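Local coordinates for MW1564 protein (Staphylococcus aureus, PDB 3NTV) that probably transfers a methyl group from S-adenosylmethionine to an oxygen of its acceptor, as a putative caffeoyl-CoA O-methyltransferase with a Rossmann-type fold, at residues E41-F46 / T80-S85; N130-F135 / F159-P164. All blocks are in the same frame, centred on the assembly; numbering follows the deposited sequence.

Contact 1 of 2, residues E41-F46 / T80-S85. With SO4 (sulfate ion), chain C.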
ATOM      1  N   GLU A  41      17.257  -6.467  10.408  1.00 32.23           N
ATOM      2  CA  GLU A  41      16.229  -5.983  11.342  1.00 32.00           C
ATOM      3  C   GLU A  41      16.795  -5.624  12.722  1.00 38.45           C
ATOM      4  O   GLU A  41      16.277  -4.727  13.386  1.00 38.29           O
ATOM      5  CB  GLU A  41      15.052  -6.975  11.434  1.00 32.68           C
ATOM      6  CG  GLU A  41      13.750  -6.371  11.956  1.00 35.58           C
ATOM      7  CD  GLU A  41      13.232  -5.113  11.277  1.00 45.37           C
ATOM      8  OE1 GLU A  41      13.479  -4.925  10.061  1.00 41.54           O
ATOM      9  OE2 GLU A  41      12.544  -4.326  11.962  1.00 31.36           O
ATOM     10  N   VAL A  42      17.920  -6.263  13.108  1.00 36.84           N
ATOM     11  CA  VAL A  42      18.644  -6.011  14.357  1.00 36.82           C
ATOM     12  C   VAL A  42      19.047  -4.521  14.491  1.00 38.90           C
ATOM     13  O   VAL A  42      19.134  -4.020  15.612  1.00 37.92           O
ATOM     14  CB  VAL A  42      19.854  -6.983  14.492  1.00 41.59           C
ATOM     15  CG1 VAL A  42      20.566  -6.813  15.832  1.00 41.66           C
ATOM     16  CG2 VAL A  42      19.412  -8.433  14.312  1.00 41.71           C
ATOM     17  N   LEU A  43      19.230  -3.803  13.355  1.00 34.45           N
ATOM     18  CA  LEU A  43      19.591  -2.380  13.358  1.00 34.08           C
ATOM     19  C   LEU A  43      18.480  -1.429  13.825  1.00 35.99           C
ATOM     20  O   LEU A  43      18.784  -0.289  14.178  1.00 35.51           O
ATOM     21  CB  LEU A  43      20.151  -1.931  12.006  1.00 34.45           C
ATOM     22  CG  LEU A  43      21.495  -2.540  11.615  1.00 39.21           C
ATOM     23  CD1 LEU A  43      21.688  -2.465  10.140  1.00 38.67           C
ATOM     24  CD2 LEU A  43      22.663  -1.852  12.346  1.00 41.77           C
ATOM     25  N   ARG A  44      17.205  -1.884  13.821  1.00 33.35           N
ATOM     26  CA  ARG A  44      16.064  -1.079  14.302  1.00 33.35           C
ATOM     27  C   ARG A  44      16.314  -0.687  15.773  1.00 39.18           C
ATOM     28  O   ARG A  44      16.071   0.455  16.164  1.00 37.40           O
ATOM     29  CB  ARG A  44      14.739  -1.867  14.156  1.00 32.91           C
ATOM     30  CG  ARG A  44      13.499  -1.033  14.496  1.00 37.93           C
ATOM     31  CD  ARG A  44      12.204  -1.627  13.953  1.00 35.31           C
ATOM     32  NE  ARG A  44      12.139  -1.597  12.485  1.00 33.04           N
ATOM     33  CZ  ARG A  44      11.771  -0.544  11.761  1.00 40.70           C
ATOM     34  NH1 ARG A  44      11.447   0.600  12.354  1.00 33.86           N
ATOM     35  NH2 ARG A  44      11.732  -0.622  10.439  1.00 22.45           N
ATOM     36  N   GLU A  45      16.897  -1.628  16.534  1.00 39.36           N
ATOM     37  CA  GLU A  45      17.294  -1.522  17.947  1.00 40.50           C
ATOM     38  C   GLU A  45      18.275  -0.368  18.127  1.00 45.51           C
ATOM     39  O   GLU A  45      18.027   0.507  18.952  1.00 45.36           O
ATOM     40  CB  GLU A  45      17.915  -2.857  18.416  1.00 42.08           C
ATOM     41  CG  GLU A  45      16.974  -4.066  18.463  1.00 55.57           C
ATOM     42  CD  GLU A  45      15.868  -4.183  17.422  1.00 78.57           C
ATOM     43  OE1 GLU A  45      14.771  -3.628  17.666  1.00 81.25           O
ATOM     44  OE2 GLU A  45      16.101  -4.802  16.359  1.00 64.12           O
ATOM     45  N   PHE A  46      19.337  -0.317  17.293  1.00 43.25           N
ATOM     46  CA  PHE A  46      20.330   0.760  17.312  1.00 43.51           C
ATOM     47  C   PHE A  46      19.674   2.127  17.041  1.00 47.50           C
ATOM     48  O   PHE A  46      19.965   3.090  17.749  1.00 47.68           O
ATOM     49  CB  PHE A  46      21.466   0.471  16.304  1.00 45.34           C
ATOM     50  CG  PHE A  46      22.481   1.581  16.147  1.00 47.23           C
ATOM     51  CD1 PHE A  46      23.591   1.655  16.985  1.00 50.51           C
ATOM     52  CD2 PHE A  46      22.327   2.556  15.165  1.00 48.79           C
ATOM     53  CE1 PHE A  46      24.525   2.687  16.844  1.00 51.29           C
ATOM     54  CE2 PHE A  46      23.254   3.592  15.033  1.00 52.01           C
ATOM     55  CZ  PHE A  46      24.354   3.646  15.868  1.00 50.57           C
ATOM     56  N   THR A  80      19.418   8.928   4.060  1.00 25.62           N
ATOM     57  CA  THR A  80      19.484   7.746   4.891  1.00 26.52           C
ATOM     58  C   THR A  80      19.988   8.088   6.275  1.00 33.63           C
ATOM     59  O   THR A  80      20.751   9.042   6.460  1.00 35.59           O
ATOM     60  CB  THR A  80      20.309   6.625   4.255  1.00 29.96           C
ATOM     61  OG1 THR A  80      20.038   5.446   5.006  1.00 25.58           O
ATOM     62  CG2 THR A  80      21.825   6.918   4.211  1.00 28.72           C
ATOM     63  N   ALA A  81      19.547   7.310   7.242  1.00 28.98           N
ATOM     64  CA  ALA A  81      20.018   7.465   8.589  1.00 28.49           C
ATOM     65  C   ALA A  81      21.193   6.494   8.791  1.00 31.98           C
ATOM     66  O   ALA A  81      22.297   6.940   9.108  1.00 32.62           O
ATOM     67  CB  ALA A  81      18.903   7.175   9.551  1.00 29.46           C
ATOM     68  N   ILE A  82      20.985   5.186   8.562  1.00 26.33           N
ATOM     69  CA  ILE A  82      22.044   4.194   8.768  1.00 25.66           C
ATOM     70  C   ILE A  82      22.186   3.164   7.622  1.00 26.54           C
ATOM     71  O   ILE A  82      22.859   2.153   7.816  1.00 25.40           O
ATOM     72  CB  ILE A  82      21.841   3.471  10.139  1.00 28.96           C
ATOM     73  CG1 ILE A  82      20.514   2.650  10.183  1.00 29.71           C
ATOM     74  CG2 ILE A  82      22.000   4.431  11.322  1.00 32.92           C
ATOM     75  CD1 ILE A  82      20.255   1.778  11.466  1.00 31.74           C
ATOM     76  N   GLY A  83      21.533   3.403   6.484  1.00 22.52           N
ATOM     77  CA  GLY A  83      21.557   2.467   5.356  1.00 21.20           C
ATOM     78  C   GLY A  83      20.553   1.336   5.512  1.00 20.81           C
ATOM     79  O   GLY A  83      20.568   0.370   4.750  1.00 19.70           O
ATOM     80  N   TYR A  84      19.652   1.450   6.501  1.00 18.79           N
ATOM     81  CA  TYR A  84      18.675   0.402   6.778  1.00 16.88           C
ATOM     82  C   TYR A  84      17.752   0.132   5.585  1.00 19.03           C
ATOM     83  O   TYR A  84      17.637  -1.017   5.147  1.00 19.56           O
ATOM     84  CB  TYR A  84      17.907   0.750   8.064  1.00 17.92           C
ATOM     85  CG  TYR A  84      16.708  -0.120   8.332  1.00 21.10           C
ATOM     86  CD1 TYR A  84      16.835  -1.329   9.005  1.00 23.93           C
ATOM     87  CD2 TYR A  84      15.430   0.292   7.962  1.00 21.59           C
ATOM     88  CE1 TYR A  84      15.720  -2.125   9.275  1.00 24.94           C
ATOM     89  CE2 TYR A  84      14.313  -0.491   8.222  1.00 22.27           C
ATOM     90  CZ  TYR A  84      14.461  -1.702   8.879  1.00 27.04           C
ATOM     91  OH  TYR A  84      13.344  -2.448   9.159  1.00 27.62           O
ATOM     92  N   SER A  85      17.120   1.177   5.020  1.00 17.51           N
ATOM     93  CA  SER A  85      16.230   0.903   3.894  1.00 16.86           C
ATOM     94  C   SER A  85      16.980   0.389   2.680  1.00 18.02           C
ATOM     95  O   SER A  85      16.469  -0.517   2.015  1.00 17.16           O
ATOM     96  CB  SER A  85      15.375   2.115   3.531  1.00 18.73           C
ATOM     97  OG  SER A  85      16.232   3.175   3.153  1.00 23.32           O
TER
HETATM   98  S   SO4 C 233      17.166   4.353   6.781  1.00 28.49           S
HETATM   99  O1  SO4 C 233      17.348   3.849   5.399  1.00 32.66           O
HETATM  100  O2  SO4 C 233      18.351   3.989   7.543  1.00 30.04           O
HETATM  101  O3  SO4 C 233      17.033   5.832   6.735  1.00 33.71           O
HETATM  102  O4  SO4 C 233      15.899   3.803   7.297  1.00 33.36           O
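The phenol of Y84 reaches across to segment 41-46 and meets two charged side chains at once. Its OH donates to E41 OE1 over 2.6 Å, on the syn side of the carboxylate. The same OH accepts from R44 NH2 at 2.8 Å. The guanidinium stands nearly perpendicular to the phenol ring, 89° between planes. Because CG of Y84 lies anti to the backbone N (chi1 170°), the long ring spans the gap, and tyrosine suits the place by ending in a group that both gives and takes a hydrogen bond.

Within 41-46 the same charges pair: R44 NE lies 2.8 Å from E41 OE2, a salt bridge almost in the guanidinium plane, which helps fix both groups for the phenol.

The apolar part is I82, whose two branches serve different partners. I82 CD1 rests 3.7 Å from L43 CB, while I82 CG2 approaches the edge of the F46 ring, 4.0 Å from F46 CE2; Y110 packs edge-to-face on F46.

Behind this layer, 80-85 curls round a sulfate, probably from the crystallisation liquor. The backbone N atoms of A81, I82, Y84 and S85 donate to it, the I82 N to O2 bond being nearly straight (172°), and V55 N adds another. T80 OG1 bonds O1 weakly; S85 OG lies 2.6 Å from sulfate O1 and also bonds E77. G83, with positive phi, makes the turn before helix 84-90.

Amides of the turn and helix start would probably help to stabilise an anion here, while three bonds join the buried phenol and carboxylate to the partly exposed guanidinium, whose NH2 also bonds V55 O.

Contact 2 of 2, residues N130-F135 / F159-P164; sequences NALEQF and FEIYTP
Y162 pushes its ring into the hollow formed by the turn 131-135, its hydroxyl entering first. There OH donates to A131 O at 2.5 Å, tilted 22° from the carbonyl plane, and that oxygen lies at the ring edge. Q134 N adds a weak bond to the same hydroxyl, and Q134 CB closes in at 3.4 Å. Tyrosine fits because one face of its ring takes I161 CG2 while its hydroxyl serves the buried carbonyl.

I161 supplies the second bump, its two branches meeting different residues. With CG1 anti to the carbonyl carbon (chi1 -66°), CD1 reaches L132, 3.7 Å from its O, and I161 CG2, besides lying over Y162, also meets F135, 4.0 Å from its CD1. F135 slides past I161 in the opposite direction, bringing CD1 to 3.3 Å from I161 O.

The hollow is held in shape from within. N130 OD1 takes L132 N in an Asx turn, and N130 O receives E133 N and Q134 NE2 from opposite faces; Q134 OE1 turns to N137.

Y162 and A131 also touch I101 of strand 97-102, so the loop following strand 124-128 and the end of helix 155-162 pack beside the parallel part of the mixed sheet, as in a Rossmann-type methyltransferase fold.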
ATOM      1  N   ASN A 130      25.218  17.169  -0.709  1.00 19.36           N
ATOM      2  CA  ASN A 130      23.907  17.782  -0.724  1.00 19.57           C
ATOM      3  C   ASN A 130      23.134  17.347  -1.984  1.00 21.69           C
ATOM      4  O   ASN A 130      23.657  17.438  -3.094  1.00 19.43           O
ATOM      5  CB  ASN A 130      24.084  19.286  -0.686  1.00 22.13           C
ATOM      6  CG  ASN A 130      22.804  19.993  -0.451  1.00 30.57           C
ATOM      7  OD1 ASN A 130      21.889  19.951  -1.270  1.00 24.41           O
ATOM      8  ND2 ASN A 130      22.709  20.630   0.685  1.00 25.30           N
ATOM      9  N   ALA A 131      21.896  16.850  -1.801  1.00 17.86           N
ATOM     10  CA  ALA A 131      21.087  16.343  -2.908  1.00 17.64           C
ATOM     11  C   ALA A 131      20.703  17.368  -3.957  1.00 20.82           C
ATOM     12  O   ALA A 131      20.292  16.997  -5.052  1.00 19.39           O
ATOM     13  CB  ALA A 131      19.865  15.590  -2.392  1.00 18.36           C
ATOM     14  N   LEU A 132      20.902  18.674  -3.678  1.00 18.60           N
ATOM     15  CA  LEU A 132      20.653  19.648  -4.728  1.00 18.16           C
ATOM     16  C   LEU A 132      21.682  19.526  -5.862  1.00 22.06           C
ATOM     17  O   LEU A 132      21.389  19.929  -6.995  1.00 22.52           O
ATOM     18  CB  LEU A 132      20.717  21.072  -4.141  1.00 18.17           C
ATOM     19  CG  LEU A 132      19.496  21.507  -3.321  1.00 23.12           C
ATOM     20  CD1 LEU A 132      19.751  22.862  -2.637  1.00 24.05           C
ATOM     21  CD2 LEU A 132      18.262  21.613  -4.200  1.00 23.66           C
ATOM     22  N   GLU A 133      22.878  18.978  -5.569  1.00 19.71           N
ATOM     23  CA  GLU A 133      23.988  18.964  -6.541  1.00 19.90           C
ATOM     24  C   GLU A 133      24.498  17.616  -7.005  1.00 22.32           C
ATOM     25  O   GLU A 133      25.610  17.547  -7.557  1.00 22.79           O
ATOM     26  CB  GLU A 133      25.175  19.733  -5.964  1.00 21.34           C
ATOM     27  CG  GLU A 133      24.830  21.085  -5.385  1.00 27.81           C
ATOM     28  CD  GLU A 133      26.030  21.841  -4.845  1.00 39.93           C
ATOM     29  OE1 GLU A 133      26.848  21.250  -4.103  1.00 30.82           O
ATOM     30  OE2 GLU A 133      26.133  23.045  -5.155  1.00 32.69           O
ATOM     31  N   GLN A 134      23.724  16.532  -6.788  1.00 18.08           N
ATOM     32  CA  GLN A 134      24.228  15.206  -7.149  1.00 16.94           C
ATOM     33  C   GLN A 134      23.765  14.611  -8.468  1.00 19.78           C
ATOM     34  O   GLN A 134      24.124  13.469  -8.754  1.00 19.79           O
ATOM     35  CB  GLN A 134      24.005  14.193  -6.001  1.00 17.52           C
ATOM     36  CG  GLN A 134      24.532  14.622  -4.633  1.00 21.97           C
ATOM     37  CD  GLN A 134      25.963  15.090  -4.648  1.00 24.68           C
ATOM     38  OE1 GLN A 134      26.836  14.494  -5.304  1.00 22.12           O
ATOM     39  NE2 GLN A 134      26.229  16.185  -3.926  1.00 21.98           N
ATOM     40  N   PHE A 135      22.976  15.351  -9.263  1.00 18.72           N
ATOM     41  CA  PHE A 135      22.467  14.828 -10.553  1.00 18.75           C
ATOM     42  C   PHE A 135      23.537  14.147 -11.424  1.00 22.53           C
ATOM     43  O   PHE A 135      23.309  13.036 -11.930  1.00 20.46           O
ATOM     44  CB  PHE A 135      21.736  15.917 -11.352  1.00 20.42           C
ATOM     45  CG  PHE A 135      21.094  15.420 -12.629  1.00 21.69           C
ATOM     46  CD1 PHE A 135      19.818  14.861 -12.615  1.00 23.99           C
ATOM     47  CD2 PHE A 135      21.765  15.504 -13.843  1.00 23.31           C
ATOM     48  CE1 PHE A 135      19.227  14.406 -13.794  1.00 24.77           C
ATOM     49  CE2 PHE A 135      21.186  15.012 -15.017  1.00 26.60           C
ATOM     50  CZ  PHE A 135      19.918  14.476 -14.985  1.00 25.05           C
ATOM     51  N   PHE A 159      12.352  16.154  -6.308  1.00 16.35           N
ATOM     52  CA  PHE A 159      11.472  15.484  -7.259  1.00 15.46           C
ATOM     53  C   PHE A 159      11.733  16.002  -8.680  1.00 20.09           C
ATOM     54  O   PHE A 159      11.893  15.203  -9.588  1.00 18.73           O
ATOM     55  CB  PHE A 159      10.009  15.699  -6.857  1.00 16.87           C
ATOM     56  CG  PHE A 159       8.973  14.926  -7.631  1.00 18.25           C
ATOM     57  CD1 PHE A 159       8.270  13.882  -7.031  1.00 18.67           C
ATOM     58  CD2 PHE A 159       8.645  15.281  -8.942  1.00 19.70           C
ATOM     59  CE1 PHE A 159       7.289  13.177  -7.746  1.00 19.48           C
ATOM     60  CE2 PHE A 159       7.652  14.589  -9.647  1.00 21.28           C
ATOM     61  CZ  PHE A 159       6.978  13.546  -9.044  1.00 19.73           C
ATOM     62  N   GLU A 160      11.824  17.341  -8.871  1.00 18.37           N
ATOM     63  CA  GLU A 160      12.065  17.898 -10.215  1.00 18.48           C
ATOM     64  C   GLU A 160      13.444  17.519 -10.783  1.00 20.08           C
ATOM     65  O   GLU A 160      13.552  17.201 -11.966  1.00 22.07           O
ATOM     66  CB  GLU A 160      11.915  19.434 -10.205  1.00 20.07           C
ATOM     67  CG  GLU A 160      10.519  19.927  -9.860  1.00 28.98           C
ATOM     68  CD  GLU A 160      10.401  21.428  -9.672  1.00 54.92           C
ATOM     69  OE1 GLU A 160      11.287  22.026  -9.018  1.00 42.79           O
ATOM     70  OE2 GLU A 160       9.389  22.000 -10.136  1.00 57.99           O
ATOM     71  N   ILE A 161      14.489  17.520  -9.937  1.00 16.61           N
ATOM     72  CA  ILE A 161      15.855  17.199 -10.374  1.00 16.28           C
ATOM     73  C   ILE A 161      16.021  15.747 -10.822  1.00 19.59           C
ATOM     74  O   ILE A 161      16.663  15.495 -11.840  1.00 17.80           O
ATOM     75  CB  ILE A 161      16.912  17.547  -9.274  1.00 18.41           C
ATOM     76  CG1 ILE A 161      17.012  19.070  -9.020  1.00 19.07           C
ATOM     77  CG2 ILE A 161      18.311  16.971  -9.587  1.00 20.28           C
ATOM     78  CD1 ILE A 161      17.750  19.425  -7.692  1.00 22.36           C
ATOM     79  N   TYR A 162      15.479  14.788 -10.031  1.00 17.18           N
ATOM     80  CA  TYR A 162      15.765  13.373 -10.233  1.00 15.58           C
ATOM     81  C   TYR A 162      14.779  12.561 -11.053  1.00 16.87           C
ATOM     82  O   TYR A 162      15.193  11.574 -11.665  1.00 16.51           O
ATOM     83  CB  TYR A 162      16.087  12.686  -8.877  1.00 15.30           C
ATOM     84  CG  TYR A 162      17.326  13.266  -8.218  1.00 15.46           C
ATOM     85  CD1 TYR A 162      18.602  12.979  -8.706  1.00 16.20           C
ATOM     86  CD2 TYR A 162      17.219  14.186  -7.174  1.00 16.31           C
ATOM     87  CE1 TYR A 162      19.741  13.546  -8.135  1.00 16.69           C
ATOM     88  CE2 TYR A 162      18.354  14.767  -6.600  1.00 16.68           C
ATOM     89  CZ  TYR A 162      19.614  14.441  -7.086  1.00 19.00           C
ATOM     90  OH  TYR A 162      20.749  14.962  -6.514  1.00 20.15           O
ATOM     91  N   THR A 163      13.512  13.003 -11.132  1.00 15.16           N
ATOM     92  CA  THR A 163      12.504  12.296 -11.935  1.00 15.17           C
ATOM     93  C   THR A 163      12.832  12.153 -13.408  1.00 19.59           C
ATOM     94  O   THR A 163      12.477  11.125 -13.952  1.00 19.38           O
ATOM     95  CB  THR A 163      11.079  12.720 -11.639  1.00 18.18           C
ATOM     96  OG1 THR A 163      10.924  14.118 -11.854  1.00 18.19           O
ATOM     97  CG2 THR A 163      10.636  12.327 -10.250  1.00 15.24           C
ATOM     98  N   PRO A 164      13.592  13.055 -14.073  1.00 19.34           N
ATOM     99  CA  PRO A 164      13.993  12.777 -15.466  1.00 19.09           C
ATOM    100  C   PRO A 164      14.779  11.457 -15.618  1.00 21.98           C
ATOM    101  O   PRO A 164      14.870  10.920 -16.728  1.00 22.82           O
ATOM    102  CB  PRO A 164      14.911  13.968 -15.799  1.00 20.34           C
ATOM    103  CG  PRO A 164      14.423  15.068 -14.935  1.00 24.09           C
ATOM    104  CD  PRO A 164      14.124  14.367 -13.632  1.00 20.39           C
TER

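Both contacts are partly buried, and each sets a helix against a loop or turn region, but they share no element: contact 1 joins the start of helix 43-49 to the turn entering helix 84-90, whereas contact 2 joins the loop after strand 124-128 to the end of helix 155-162. Their centres lie 24 Å apart, and their nearest atoms about 9 Å. A tyrosine hydroxyl is central to each. In contact 1 it is gripped by charged side chains beside a bound sulfate; in contact 2 its main partner is a backbone carbonyl, with I161 over one face of the ring. Contact 1 is thus the more polar, contact 2 the more apolar.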